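Local coordinates for ARF GTPase-activating protein GIT1 (Rattus norvegicus, PDB 6IUH), which probably acts as a GTPase-activating protein for ARF GTPases and, through its C-terminal helical domain, probably binds focal-adhesion adaptors and other partner proteins, at residues Glu29-Ala34 against Gln107-Ala112; Asp40-Cys45 against Arg88-Pro93; Arg74-Ser79 against Ala116-Gln121; Leu18-Val23 against Thr54-Leu59. All coordinates share one frame; numbering follows the deposited sequence. Where two conformers were deposited one is given.

Contact 1: Glu29-Ala34 against Gln107-Ala112; sequences ELLRAA and QVIQCA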
loop_
_atom_site.group_PDB
_atom_site.type_symbol
_atom_site.label_atom_id
_atom_site.label_comp_id
_atom_site.label_asym_id
_atom_site.label_seq_id
_atom_site.Cartn_x
_atom_site.Cartn_y
_atom_site.Cartn_z
ATOM N N GLU A 29 -1.017 -2.749 -9.829
ATOM C CA GLU A 29 -0.583 -3.940 -10.552
ATOM C C GLU A 29 -0.856 -5.198 -9.732
ATOM O O GLU A 29 -1.204 -6.245 -10.282
ATOM C CB GLU A 29 0.902 -3.842 -10.905
ATOM C CG GLU A 29 1.437 -5.024 -11.698
ATOM C CD GLU A 29 0.787 -5.159 -13.064
ATOM O OE1 GLU A 29 0.347 -4.133 -13.624
ATOM O OE2 GLU A 29 0.717 -6.296 -13.576
ATOM N N LEU A 30 -0.701 -5.088 -8.416
ATOM C CA LEU A 30 -1.009 -6.192 -7.511
ATOM C C LEU A 30 -2.491 -6.540 -7.558
ATOM O O LEU A 30 -2.861 -7.713 -7.600
ATOM C CB LEU A 30 -0.601 -5.846 -6.079
ATOM C CG LEU A 30 -1.019 -6.852 -5.007
ATOM C CD1 LEU A 30 -0.362 -8.203 -5.253
ATOM C CD2 LEU A 30 -0.675 -6.332 -3.619
ATOM N N LEU A 31 -3.337 -5.513 -7.550
ATOM C CA LEU A 31 -4.780 -5.715 -7.620
ATOM C C LEU A 31 -5.165 -6.383 -8.934
ATOM O O LEU A 31 -6.068 -7.220 -8.979
ATOM C CB LEU A 31 -5.522 -4.384 -7.469
ATOM C CG LEU A 31 -7.047 -4.471 -7.555
ATOM C CD1 LEU A 31 -7.582 -5.445 -6.518
ATOM C CD2 LEU A 31 -7.669 -3.094 -7.377
ATOM N N ARG A 32 -4.472 -6.007 -10.003
ATOM C CA ARG A 32 -4.703 -6.601 -11.315
ATOM C C ARG A 32 -4.341 -8.080 -11.301
ATOM O O ARG A 32 -5.047 -8.911 -11.874
ATOM C CB ARG A 32 -3.894 -5.872 -12.391
ATOM C CG ARG A 32 -4.208 -6.327 -13.811
ATOM C CD ARG A 32 -3.272 -5.688 -14.827
ATOM N NE ARG A 32 -1.919 -6.233 -14.748
ATOM C CZ ARG A 32 -1.472 -7.234 -15.500
ATOM N NH1 ARG A 32 -0.225 -7.665 -15.361
ATOM N NH2 ARG A 32 -2.269 -7.803 -16.394
ATOM N N ALA A 33 -3.234 -8.402 -10.639
ATOM C CA ALA A 33 -2.782 -9.785 -10.531
ATOM C C ALA A 33 -3.801 -10.628 -9.773
ATOM O O ALA A 33 -4.102 -11.758 -10.162
ATOM C CB ALA A 33 -1.425 -9.851 -9.846
ATOM N N ALA A 34 -4.329 -10.069 -8.689
ATOM C CA ALA A 34 -5.336 -10.750 -7.886
ATOM C C ALA A 34 -6.595 -11.009 -8.706
ATOM O O ALA A 34 -7.192 -12.083 -8.629
ATOM C CB ALA A 34 -5.669 -9.929 -6.643
ATOM N N GLN A 107 -6.377 -11.468 2.239
ATOM C CA GLN A 107 -5.359 -10.912 3.122
ATOM C C GLN A 107 -4.445 -9.945 2.376
ATOM O O GLN A 107 -4.080 -8.892 2.900
ATOM C CB GLN A 107 -4.543 -12.032 3.764
ATOM C CG GLN A 107 -5.333 -12.867 4.763
ATOM C CD GLN A 107 -5.870 -12.035 5.913
ATOM O OE1 GLN A 107 -5.140 -11.255 6.523
ATOM N NE2 GLN A 107 -7.156 -12.194 6.208
ATOM N N VAL A 108 -4.089 -10.303 1.146
ATOM C CA VAL A 108 -3.217 -9.470 0.327
ATOM C C VAL A 108 -3.852 -8.104 0.035
ATOM O O VAL A 108 -3.203 -7.068 0.185
ATOM C CB VAL A 108 -2.860 -10.186 -0.994
ATOM C CG1 VAL A 108 -2.282 -9.212 -2.005
ATOM C CG2 VAL A 108 -1.886 -11.327 -0.723
ATOM N N ILE A 109 -5.123 -8.100 -0.356
ATOM C CA ILE A 109 -5.811 -6.846 -0.658
ATOM C C ILE A 109 -6.008 -5.991 0.603
ATOM O O ILE A 109 -5.944 -4.762 0.538
ATOM C CB ILE A 109 -7.174 -7.103 -1.345
ATOM C CG1 ILE A 109 -6.961 -7.827 -2.677
ATOM C CG2 ILE A 109 -7.917 -5.793 -1.586
ATOM C CD1 ILE A 109 -8.243 -8.225 -3.371
ATOM N N GLN A 110 -6.228 -6.633 1.748
ATOM C CA GLN A 110 -6.312 -5.905 3.020
ATOM C C GLN A 110 -5.024 -5.121 3.289
ATOM O O GLN A 110 -5.062 -3.949 3.672
ATOM C CB GLN A 110 -6.581 -6.857 4.188
ATOM C CG GLN A 110 -7.940 -7.535 4.174
ATOM C CD GLN A 110 -8.188 -8.335 5.438
ATOM O OE1 GLN A 110 -7.532 -8.119 6.456
ATOM N NE2 GLN A 110 -9.136 -9.264 5.380
ATOM N N CYS A 111 -3.889 -5.780 3.084
ATOM C CA CYS A 111 -2.586 -5.146 3.258
ATOM C C CYS A 111 -2.403 -3.944 2.342
ATOM O O CYS A 111 -1.961 -2.883 2.782
ATOM C CB CYS A 111 -1.469 -6.156 3.009
ATOM S SG CYS A 111 -1.422 -7.486 4.210
ATOM N N ALA A 112 -2.740 -4.119 1.068
ATOM C CA ALA A 112 -2.608 -3.053 0.082
ATOM C C ALA A 112 -3.514 -1.876 0.422
ATOM O O ALA A 112 -3.140 -0.716 0.227
ATOM C CB ALA A 112 -2.922 -3.579 -1.310
#

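Contact 2: Asp40-Cys45 against Arg88-Pro93; sequences DSFVPC and RKTVPP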
loop_
_atom_site.group_PDB
_atom_site.type_symbol
_atom_site.label_atom_id
_atom_site.label_comp_id
_atom_site.label_asym_id
_atom_site.label_seq_id
_atom_site.Cartn_x
_atom_site.Cartn_y
_atom_site.Cartn_z
ATOM N N ASP A 40 1.144 -16.246 -9.186
ATOM C CA ASP A 40 2.597 -16.366 -9.232
ATOM C C ASP A 40 3.274 -14.998 -9.184
ATOM O O ASP A 40 4.472 -14.900 -8.921
ATOM C CB ASP A 40 3.036 -17.113 -10.491
ATOM C CG ASP A 40 2.624 -16.400 -11.763
ATOM O OD1 ASP A 40 1.478 -15.908 -11.823
ATOM O OD2 ASP A 40 3.446 -16.326 -12.700
ATOM N N SER A 41 2.506 -13.944 -9.441
ATOM C CA SER A 41 3.064 -12.599 -9.496
ATOM C C SER A 41 2.964 -11.868 -8.160
ATOM O O SER A 41 3.397 -10.719 -8.045
ATOM C CB SER A 41 2.368 -11.783 -10.588
ATOM O OG SER A 41 2.616 -12.331 -11.871
ATOM N N PHE A 42 2.405 -12.527 -7.149
ATOM C CA PHE A 42 2.197 -11.874 -5.856
ATOM C C PHE A 42 3.509 -11.492 -5.170
ATOM O O PHE A 42 3.626 -10.398 -4.619
ATOM C CB PHE A 42 1.367 -12.763 -4.927
ATOM C CG PHE A 42 -0.119 -12.657 -5.152
ATOM C CD1 PHE A 42 -0.623 -12.095 -6.313
ATOM C CD2 PHE A 42 -1.011 -13.109 -4.193
ATOM C CE1 PHE A 42 -1.989 -11.994 -6.519
ATOM C CE2 PHE A 42 -2.377 -13.012 -4.393
ATOM C CZ PHE A 42 -2.867 -12.452 -5.558
ATOM N N VAL A 43 4.493 -12.387 -5.204
ATOM C CA VAL A 43 5.788 -12.106 -4.581
ATOM C C VAL A 43 6.548 -10.963 -5.275
ATOM O O VAL A 43 6.989 -10.033 -4.598
ATOM C CB VAL A 43 6.682 -13.369 -4.534
ATOM C CG1 VAL A 43 8.107 -13.006 -4.143
ATOM C CG2 VAL A 43 6.107 -14.385 -3.570
ATOM N N PRO A 44 6.704 -11.011 -6.615
ATOM C CA PRO A 44 7.412 -9.871 -7.215
ATOM C C PRO A 44 6.649 -8.553 -7.082
ATOM O O PRO A 44 7.280 -7.503 -6.954
ATOM C CB PRO A 44 7.553 -10.274 -8.687
ATOM C CG PRO A 44 6.489 -11.279 -8.916
ATOM C CD PRO A 44 6.364 -12.028 -7.629
ATOM N N CYS A 45 5.319 -8.603 -7.105
ATOM C CA CYS A 45 4.521 -7.396 -6.907
ATOM C C CYS A 45 4.749 -6.817 -5.516
ATOM O O CYS A 45 4.942 -5.612 -5.364
ATOM C CB CYS A 45 3.031 -7.675 -7.117
ATOM S SG CYS A 45 2.517 -7.740 -8.851
ATOM N N ARG A 88 4.435 -14.725 0.510
ATOM C CA ARG A 88 5.379 -15.841 0.507
ATOM C C ARG A 88 4.671 -17.192 0.401
ATOM O O ARG A 88 5.315 -18.220 0.195
ATOM C CB ARG A 88 6.257 -15.811 1.760
ATOM C CG ARG A 88 7.269 -14.675 1.777
ATOM C CD ARG A 88 8.161 -14.716 3.009
ATOM N NE ARG A 88 9.078 -15.852 2.993
ATOM C CZ ARG A 88 8.962 -16.917 3.777
ATOM N NH1 ARG A 88 7.966 -16.996 4.649
ATOM N NH2 ARG A 88 9.845 -17.903 3.695
ATOM N N LYS A 89 3.348 -17.191 0.534
ATOM C CA LYS A 89 2.581 -18.428 0.447
ATOM C C LYS A 89 2.365 -18.855 -1.004
ATOM O O LYS A 89 1.927 -19.975 -1.266
ATOM C CB LYS A 89 1.234 -18.274 1.158
ATOM C CG LYS A 89 1.340 -17.662 2.550
ATOM C CD LYS A 89 -0.018 -17.579 3.230
ATOM C CE LYS A 89 0.024 -16.654 4.434
ATOM N NZ LYS A 89 1.147 -16.973 5.357
ATOM N N THR A 90 2.673 -17.966 -1.946
ATOM C CA THR A 90 2.510 -18.280 -3.364
ATOM C C THR A 90 3.741 -19.002 -3.897
ATOM O O THR A 90 3.745 -19.497 -5.026
ATOM C CB THR A 90 2.256 -17.018 -4.218
ATOM O OG1 THR A 90 3.428 -16.194 -4.242
ATOM C CG2 THR A 90 1.091 -16.221 -3.665
ATOM N N VAL A 91 4.781 -19.067 -3.073
ATOM C CA VAL A 91 6.002 -19.781 -3.430
ATOM C C VAL A 91 6.375 -20.850 -2.394
ATOM O O VAL A 91 7.455 -20.794 -1.806
ATOM C CB VAL A 91 7.188 -18.799 -3.600
ATOM C CG1 VAL A 91 7.121 -18.102 -4.952
ATOM C CG2 VAL A 91 7.207 -17.775 -2.473
ATOM N N PRO A 92 5.493 -21.847 -2.186
ATOM C CA PRO A 92 5.798 -22.889 -1.199
ATOM C C PRO A 92 7.008 -23.710 -1.642
ATOM O O PRO A 92 7.274 -23.775 -2.842
ATOM C CB PRO A 92 4.522 -23.735 -1.183
ATOM C CG PRO A 92 3.997 -23.612 -2.575
ATOM C CD PRO A 92 4.311 -22.194 -2.998
ATOM N N PRO A 93 7.745 -24.309 -0.690
ATOM C CA PRO A 93 8.953 -25.077 -1.023
ATOM C C PRO A 93 8.673 -26.243 -1.963
ATOM O O PRO A 93 9.494 -26.548 -2.826
ATOM C CB PRO A 93 9.431 -25.592 0.341
ATOM C CG PRO A 93 8.239 -25.507 1.233
ATOM C CD PRO A 93 7.496 -24.298 0.761
HETATM O O HOH W 1 4.371 -15.057 -6.339
#

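Contact 3: Arg74-Ser79 against Ala116-Gln121; sequences RLLNAS and AKAAKQ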
loop_
_atom_site.group_PDB
_atom_site.type_symbol
_atom_site.label_atom_id
_atom_site.label_comp_id
_atom_site.label_asym_id
_atom_site.label_seq_id
_atom_site.Cartn_x
_atom_site.Cartn_y
_atom_site.Cartn_z
ATOM N N ARG A 74 3.996 4.239 10.635
ATOM C CA ARG A 74 3.851 2.961 11.316
ATOM C C ARG A 74 2.892 2.057 10.548
ATOM O O ARG A 74 3.165 0.872 10.358
ATOM C CB ARG A 74 3.358 3.163 12.749
ATOM C CG ARG A 74 3.356 1.892 13.581
ATOM C CD ARG A 74 3.034 2.181 15.040
ATOM N NE ARG A 74 3.943 3.166 15.618
ATOM C CZ ARG A 74 3.587 4.400 15.961
ATOM N NH1 ARG A 74 2.335 4.802 15.794
ATOM N NH2 ARG A 74 4.482 5.230 16.480
ATOM N N LEU A 75 1.775 2.621 10.102
ATOM C CA LEU A 75 0.791 1.857 9.342
ATOM C C LEU A 75 1.351 1.426 7.991
ATOM O O LEU A 75 1.192 0.275 7.579
ATOM C CB LEU A 75 -0.478 2.680 9.144
ATOM C CG LEU A 75 -1.612 1.996 8.387
ATOM C CD1 LEU A 75 -2.037 0.727 9.102
ATOM C CD2 LEU A 75 -2.786 2.958 8.244
ATOM N N LEU A 76 1.997 2.364 7.306
ATOM C CA LEU A 76 2.635 2.107 6.021
ATOM C C LEU A 76 3.643 0.962 6.098
ATOM O O LEU A 76 3.578 0.011 5.319
ATOM C CB LEU A 76 3.336 3.370 5.520
ATOM C CG LEU A 76 3.929 3.303 4.115
ATOM C CD1 LEU A 76 2.825 3.378 3.073
ATOM C CD2 LEU A 76 4.962 4.405 3.898
ATOM N N ASN A 77 4.573 1.061 7.040
ATOM C CA ASN A 77 5.630 0.061 7.184
ATOM C C ASN A 77 5.107 -1.301 7.627
ATOM O O ASN A 77 5.521 -2.334 7.099
ATOM C CB ASN A 77 6.689 0.555 8.172
ATOM C CG ASN A 77 7.499 1.718 7.628
ATOM O OD1 ASN A 77 7.796 1.776 6.435
ATOM N ND2 ASN A 77 7.864 2.648 8.503
ATOM N N ALA A 78 4.196 -1.304 8.594
ATOM C CA ALA A 78 3.648 -2.553 9.116
ATOM C C ALA A 78 2.823 -3.293 8.069
ATOM O O ALA A 78 2.835 -4.521 8.021
ATOM C CB ALA A 78 2.806 -2.291 10.353
ATOM N N SER A 79 2.107 -2.548 7.235
ATOM C CA SER A 79 1.245 -3.155 6.227
ATOM C C SER A 79 2.058 -3.725 5.070
ATOM O O SER A 79 1.682 -4.736 4.470
ATOM C CB SER A 79 0.232 -2.135 5.713
ATOM O OG SER A 79 -0.532 -1.614 6.785
ATOM N N ALA A 116 -2.129 1.911 0.965
ATOM C CA ALA A 116 -2.705 3.054 0.267
ATOM C C ALA A 116 -3.282 4.071 1.250
ATOM O O ALA A 116 -3.129 5.280 1.063
ATOM C CB ALA A 116 -3.775 2.593 -0.705
ATOM N N LYS A 117 -3.946 3.574 2.290
ATOM C CA LYS A 117 -4.522 4.433 3.326
ATOM C C LYS A 117 -3.455 5.297 3.982
ATOM O O LYS A 117 -3.612 6.514 4.104
ATOM C CB LYS A 117 -5.230 3.587 4.387
ATOM C CG LYS A 117 -6.050 4.383 5.394
ATOM C CD LYS A 117 -6.719 3.446 6.391
ATOM C CE LYS A 117 -7.698 4.170 7.294
ATOM N NZ LYS A 117 -8.382 3.217 8.210
ATOM N N ALA A 118 -2.367 4.656 4.399
ATOM C CA ALA A 118 -1.248 5.352 5.021
ATOM C C ALA A 118 -0.597 6.335 4.052
ATOM O O ALA A 118 -0.241 7.452 4.433
ATOM C CB ALA A 118 -0.218 4.346 5.528
ATOM N N ALA A 119 -0.438 5.914 2.800
ATOM C CA ALA A 119 0.182 6.759 1.785
ATOM C C ALA A 119 -0.633 8.029 1.576
ATOM O O ALA A 119 -0.078 9.125 1.496
ATOM C CB ALA A 119 0.335 6.001 0.475
ATOM N N LYS A 120 -1.952 7.868 1.496
ATOM C CA LYS A 120 -2.868 8.997 1.370
ATOM C C LYS A 120 -2.747 9.953 2.557
ATOM O O LYS A 120 -2.730 11.173 2.382
ATOM C CB LYS A 120 -4.315 8.508 1.250
ATOM C CG LYS A 120 -5.324 9.616 0.977
ATOM C CD LYS A 120 -6.752 9.107 1.118
ATOM C CE LYS A 120 -7.016 8.613 2.533
ATOM N NZ LYS A 120 -8.371 8.009 2.674
ATOM N N GLN A 121 -2.670 9.394 3.761
ATOM C CA GLN A 121 -2.540 10.207 4.965
ATOM C C GLN A 121 -1.270 11.045 4.910
ATOM O O GLN A 121 -1.283 12.225 5.245
ATOM C CB GLN A 121 -2.543 9.325 6.216
ATOM C CG GLN A 121 -3.887 8.673 6.502
ATOM C CD GLN A 121 -3.815 7.616 7.589
ATOM O OE1 GLN A 121 -2.757 7.365 8.163
ATOM N NE2 GLN A 121 -4.948 6.986 7.871
#

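Contact 4: Leu18-Val23 against Thr54-Leu59; sequences LKTEQV and TEMASL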
loop_
_atom_site.group_PDB
_atom_site.type_symbol
_atom_site.label_atom_id
_atom_site.label_comp_id
_atom_site.label_asym_id
_atom_site.label_seq_id
_atom_site.Cartn_x
_atom_site.Cartn_y
_atom_site.Cartn_z
ATOM N N LEU A 18 5.377 12.029 -6.069
ATOM C CA LEU A 18 6.149 11.119 -6.914
ATOM C C LEU A 18 6.275 9.729 -6.296
ATOM O O LEU A 18 6.041 8.722 -6.965
ATOM C CB LEU A 18 7.543 11.691 -7.191
ATOM C CG LEU A 18 7.618 12.876 -8.158
ATOM C CD1 LEU A 18 9.056 13.338 -8.339
ATOM C CD2 LEU A 18 6.996 12.515 -9.500
ATOM N N LYS A 19 6.638 9.674 -5.018
ATOM C CA LYS A 19 6.810 8.391 -4.348
ATOM C C LYS A 19 5.466 7.714 -4.095
ATOM O O LYS A 19 5.369 6.488 -4.120
ATOM C CB LYS A 19 7.580 8.567 -3.037
ATOM C CG LYS A 19 9.026 9.007 -3.232
ATOM C CD LYS A 19 9.802 8.014 -4.081
ATOM C CE LYS A 19 11.222 8.493 -4.341
ATOM N NZ LYS A 19 11.254 9.751 -5.138
ATOM N N THR A 20 4.430 8.514 -3.859
ATOM C CA THR A 20 3.087 7.979 -3.670
ATOM C C THR A 20 2.584 7.317 -4.949
ATOM O O THR A 20 1.993 6.239 -4.911
ATOM C CB THR A 20 2.091 9.076 -3.240
ATOM O OG1 THR A 20 2.476 9.592 -1.962
ATOM C CG2 THR A 20 0.680 8.516 -3.144
ATOM N N GLU A 21 2.830 7.964 -6.084
ATOM C CA GLU A 21 2.373 7.433 -7.364
ATOM C C GLU A 21 3.086 6.129 -7.725
ATOM O O GLU A 21 2.518 5.280 -8.410
ATOM C CB GLU A 21 2.560 8.471 -8.471
ATOM C CG GLU A 21 1.551 9.613 -8.400
ATOM C CD GLU A 21 1.666 10.580 -9.562
ATOM O OE1 GLU A 21 2.632 10.463 -10.347
ATOM O OE2 GLU A 21 0.786 11.457 -9.693
ATOM N N GLN A 22 4.321 5.967 -7.260
ATOM C CA GLN A 22 5.035 4.709 -7.452
ATOM C C GLN A 22 4.410 3.619 -6.592
ATOM O O GLN A 22 4.309 2.469 -7.010
ATOM C CB GLN A 22 6.521 4.860 -7.121
ATOM C CG GLN A 22 7.315 5.607 -8.179
ATOM C CD GLN A 22 7.393 4.848 -9.490
ATOM O OE1 GLN A 22 7.419 3.618 -9.508
ATOM N NE2 GLN A 22 7.427 5.581 -10.597
ATOM N N VAL A 23 3.988 3.989 -5.389
ATOM C CA VAL A 23 3.320 3.048 -4.502
ATOM C C VAL A 23 1.968 2.625 -5.075
ATOM O O VAL A 23 1.654 1.437 -5.112
ATOM C CB VAL A 23 3.119 3.639 -3.088
ATOM C CG1 VAL A 23 2.204 2.752 -2.266
ATOM C CG2 VAL A 23 4.460 3.814 -2.389
ATOM N N THR A 54 9.571 1.771 0.988
ATOM C CA THR A 54 10.840 2.143 1.612
ATOM C C THR A 54 11.324 3.507 1.126
ATOM O O THR A 54 11.806 4.327 1.915
ATOM C CB THR A 54 11.930 1.083 1.336
ATOM O OG1 THR A 54 11.515 -0.178 1.872
ATOM C CG2 THR A 54 13.250 1.488 1.971
ATOM N N GLU A 55 11.188 3.748 -0.175
ATOM C CA GLU A 55 11.606 5.014 -0.768
ATOM C C GLU A 55 10.716 6.165 -0.315
ATOM O O GLU A 55 11.188 7.281 -0.115
ATOM C CB GLU A 55 11.600 4.925 -2.295
ATOM C CG GLU A 55 12.628 3.961 -2.870
ATOM C CD GLU A 55 12.715 4.037 -4.383
ATOM O OE1 GLU A 55 12.029 4.895 -4.978
ATOM O OE2 GLU A 55 13.471 3.240 -4.979
ATOM N N MET A 56 9.426 5.896 -0.160
ATOM C CA MET A 56 8.512 6.926 0.314
ATOM C C MET A 56 8.802 7.249 1.776
ATOM O O MET A 56 8.840 8.415 2.168
ATOM C CB MET A 56 7.058 6.490 0.143
ATOM C CG MET A 56 6.059 7.561 0.547
ATOM S SD MET A 56 4.359 7.055 0.263
ATOM C CE MET A 56 3.480 8.503 0.861
ATOM N N ALA A 57 9.020 6.212 2.577
ATOM C CA ALA A 57 9.323 6.396 3.991
ATOM C C ALA A 57 10.624 7.175 4.182
ATOM O O ALA A 57 10.763 7.941 5.134
ATOM C CB ALA A 57 9.402 5.048 4.696
ATOM N N SER A 58 11.571 6.986 3.266
ATOM C CA SER A 58 12.874 7.636 3.370
ATOM C C SER A 58 12.803 9.143 3.114
ATOM O O SER A 58 13.761 9.866 3.382
ATOM C CB SER A 58 13.869 6.992 2.400
ATOM O OG SER A 58 13.500 7.228 1.054
ATOM N N LEU A 59 11.672 9.613 2.593
ATOM C CA LEU A 59 11.462 11.043 2.380
ATOM C C LEU A 59 11.325 11.780 3.704
ATOM O O LEU A 59 11.570 12.987 3.791
ATOM C CB LEU A 59 10.214 11.292 1.534
ATOM C CG LEU A 59 10.239 10.908 0.057
ATOM C CD1 LEU A 59 8.923 11.308 -0.584
ATOM C CD2 LEU A 59 11.410 11.570 -0.648
#

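Contact 1: Glu29-Ala34 against Gln107-Ala112
Leu30 reaches from helix 13-35 toward helix 101-128, their local axes being 10.7 Å apart here and nearly antiparallel, at 163°. Its CB already points at the opposite helix, and with CG anti to the backbone N (chi1 173°) the branch is carried straight on toward Val108. CG lies 4.0 Å from Val108 CG1, and CD1 rests on the same methyl at 3.9 Å. The closest touch belongs to CD2, 3.7 Å from Val108 CG1; this branch also reaches the next turn, where it lies 4.2 Å from Ala112 CB. One valine methyl thus sits against the whole isobutyl fork, the two side chains crossing obliquely. The pairing is that of the first and last helices of an antiparallel four-helix bundle, the architecture of focal-adhesion-targeting-like domains, and Leu30 is backed by Phe42, Cys45 and Ile49 of helix 42-57. Beside it a looser pair forms from residues that start out flanking the interface: Leu31 CD1 meets Ile109 CD1 at 4.3 Å, and the same isoleucine tip approaches Ala34 CB. A chain of another protein packs on Leu31, Ile109 and Ala112, so this pair of helices also builds a binding surface. Elsewhere on helix 13-35, Arg32 grips Glu29 side-on with NE and NH1, both to OE2. In one of the two conformers of Arg32, NH1 comes along the syn lone pair and lies 2.4 Å from Glu29 OE2, unusually short, whereas NE approaches that oxygen from above the carboxylate plane; Glu36 offers the guanidinium a second carboxylate.

Contact 2: Asp40-Cys45 against Arg88-Pro93
The first turn of helix 42-57, entered through a 3-10 turn at Asp40-Ser41, faces a 3-10 turn at Arg88-Lys89 that runs into an extended loop. The backbones come closest at Val43 and Arg88, their CA atoms 6.3 Å apart. Val43 CG2 points into this approach, and Thr90 packs beside it against Phe42. Thr90 OG1 occupies the crowded position between the backbone N and the carbonyl carbon (chi1 68°), which leaves CG2 for Phe42 and lets the hydroxyl hydrogen-bond to Cys87 O. The Thr90 and Phe42 side chains cross at about a right angle, with Thr90 CG2 3.7 Å from Phe42 CB and oblique to the ring. The Val43 side chain runs past Thr90 in the opposite direction, its CG2 3.3 Å from Thr90 OG1, and meets Val91 CG2 tip to tip at 3.7 Å. A water links the segments: it accepts from Val43 N at 2.9 Å, donates a weak bond to Asp40 O, and lies 2.6 Å from Thr90 OG1, so that N-H is satisfied through solvent. An alanine in place of Thr90 would lack OG1 and CG2, and would probably cost the loop its link to the water, its tie to Cys87 O and the methyl packing on Phe42. The contact closes one end of the helical bundle: Phe42 packs on Leu30, Ala33 and Ala34 of helix 13-35 and, like Thr90, on Leu104 of helix 101-128.

Contact 3: Arg74-Ser79 against Ala116-Gln121
Apolar packing carries this crossing, and a single methyl is its hub. Ala118 CB enters between Leu75 and Leu76 and lies 3.7 Å from Leu76 CB and 4.0 Å from Leu75 CG. Both leucines hold CG anti to the backbone N, and, being successive on the helix, they send their branches to either side of the alanine: Leu75 CD2 stays beside Ala118 CB and extends toward the CD of Lys117, while Leu76 CD1 goes past it to Ala119, ending 4.5 Å from Ala119 CB. The same methyl also meets backbone. Ala118 CB presses against Leu76 N at 3.5 Å, and no longer side chain stands between the two main chains at this point. The CA atoms of Leu76 and Ala118 are accordingly 5.2 Å apart and the local axes only 8.2 Å, crossing at -152° in a close antiparallel pair. The polar bonds run within a helix or to residues outside the crossing. Ser79 OG donates to Leu75 O at 2.7 Å, from above the carbonyl plane; that oxygen also accepts the helical bond of Ser79 N, so two donors grip it and the serine hydroxyl is satisfied within its own helix. Gln121 OE1 passes Leu75 CD2 on the way to its hydrogen bond with Ser72. The pair joins helices 67-87 and 101-128, the third and fourth of the four-helix bundle. Leu76 continues inward to Ile115, Leu122 and Val53, and Ala119 abuts Met56 of helix 42-57; on the outside Lys120 hydrogen-bonds a chain of another protein, which also packs on Leu75.

Contact 4: Leu18-Val23 against Thr54-Leu59
Two side chains, Lys19 and Met56, do most of the work. The lysine uses its aliphatic stem: CB lies 3.8 Å from Met56 CB, and CG presses on Leu59 CD1 at 3.5 Å. Bends at chi2 and chi4 then turn the chain across Glu55 at about a right angle, CE 3.7 Å from Glu55 OE1. The charges themselves do not touch, NZ being 4.9 Å from Glu55 OE1, though their opposite signs would probably attract. Met56, fully extended, threads its thioether inward, so that SD is 4.2 Å from Val23 CG2 and CE is 3.2 Å from Thr20 OG1. This is the join of the first and second helices of the four-helix bundle, 13-35 with the C-terminal end of 42-57. A serine in place of Lys19 would keep CB but lack the stem beyond it, and would probably lose the packing on Leu59 and Glu55 together with the positive charge near the carboxylate. Behind these contacts, Thr20 OG1 is hydrogen-bonded to Val16 O, which fixes its hydroxyl. Ser58 OG donates to Glu55 O at 2.6 Å where the chain turns toward Leu59. Deeper still, Ala119 and Leu122 of helix 101-128 lie against Met56, Val123 against Thr20 and Ile115 against Val23.

From the N terminus, helix 13-35 opens contact 4 first and contact 1 second. Contact 2 opens at the start of helix 42-57, inside the span of contact 4, which closes at the far end of that helix. Contact 2 closes in the loop after helix 67-87; it therefore crosses contact 4 but lies wholly within contact 1. Contact 1 closes on helix 101-128 and crosses contact 4. Contact 3, opening on helix 67-87 after contact 4 has closed, crosses both contacts 1 and 2 and ends on helix 101-128. Contacts 1 and 2 meet through Phe42, contacts 3 and 4 through Met56 and Ala119, and contacts 1 and 3 touch where Cys111 meets Ser79, all within one four-helix bundle.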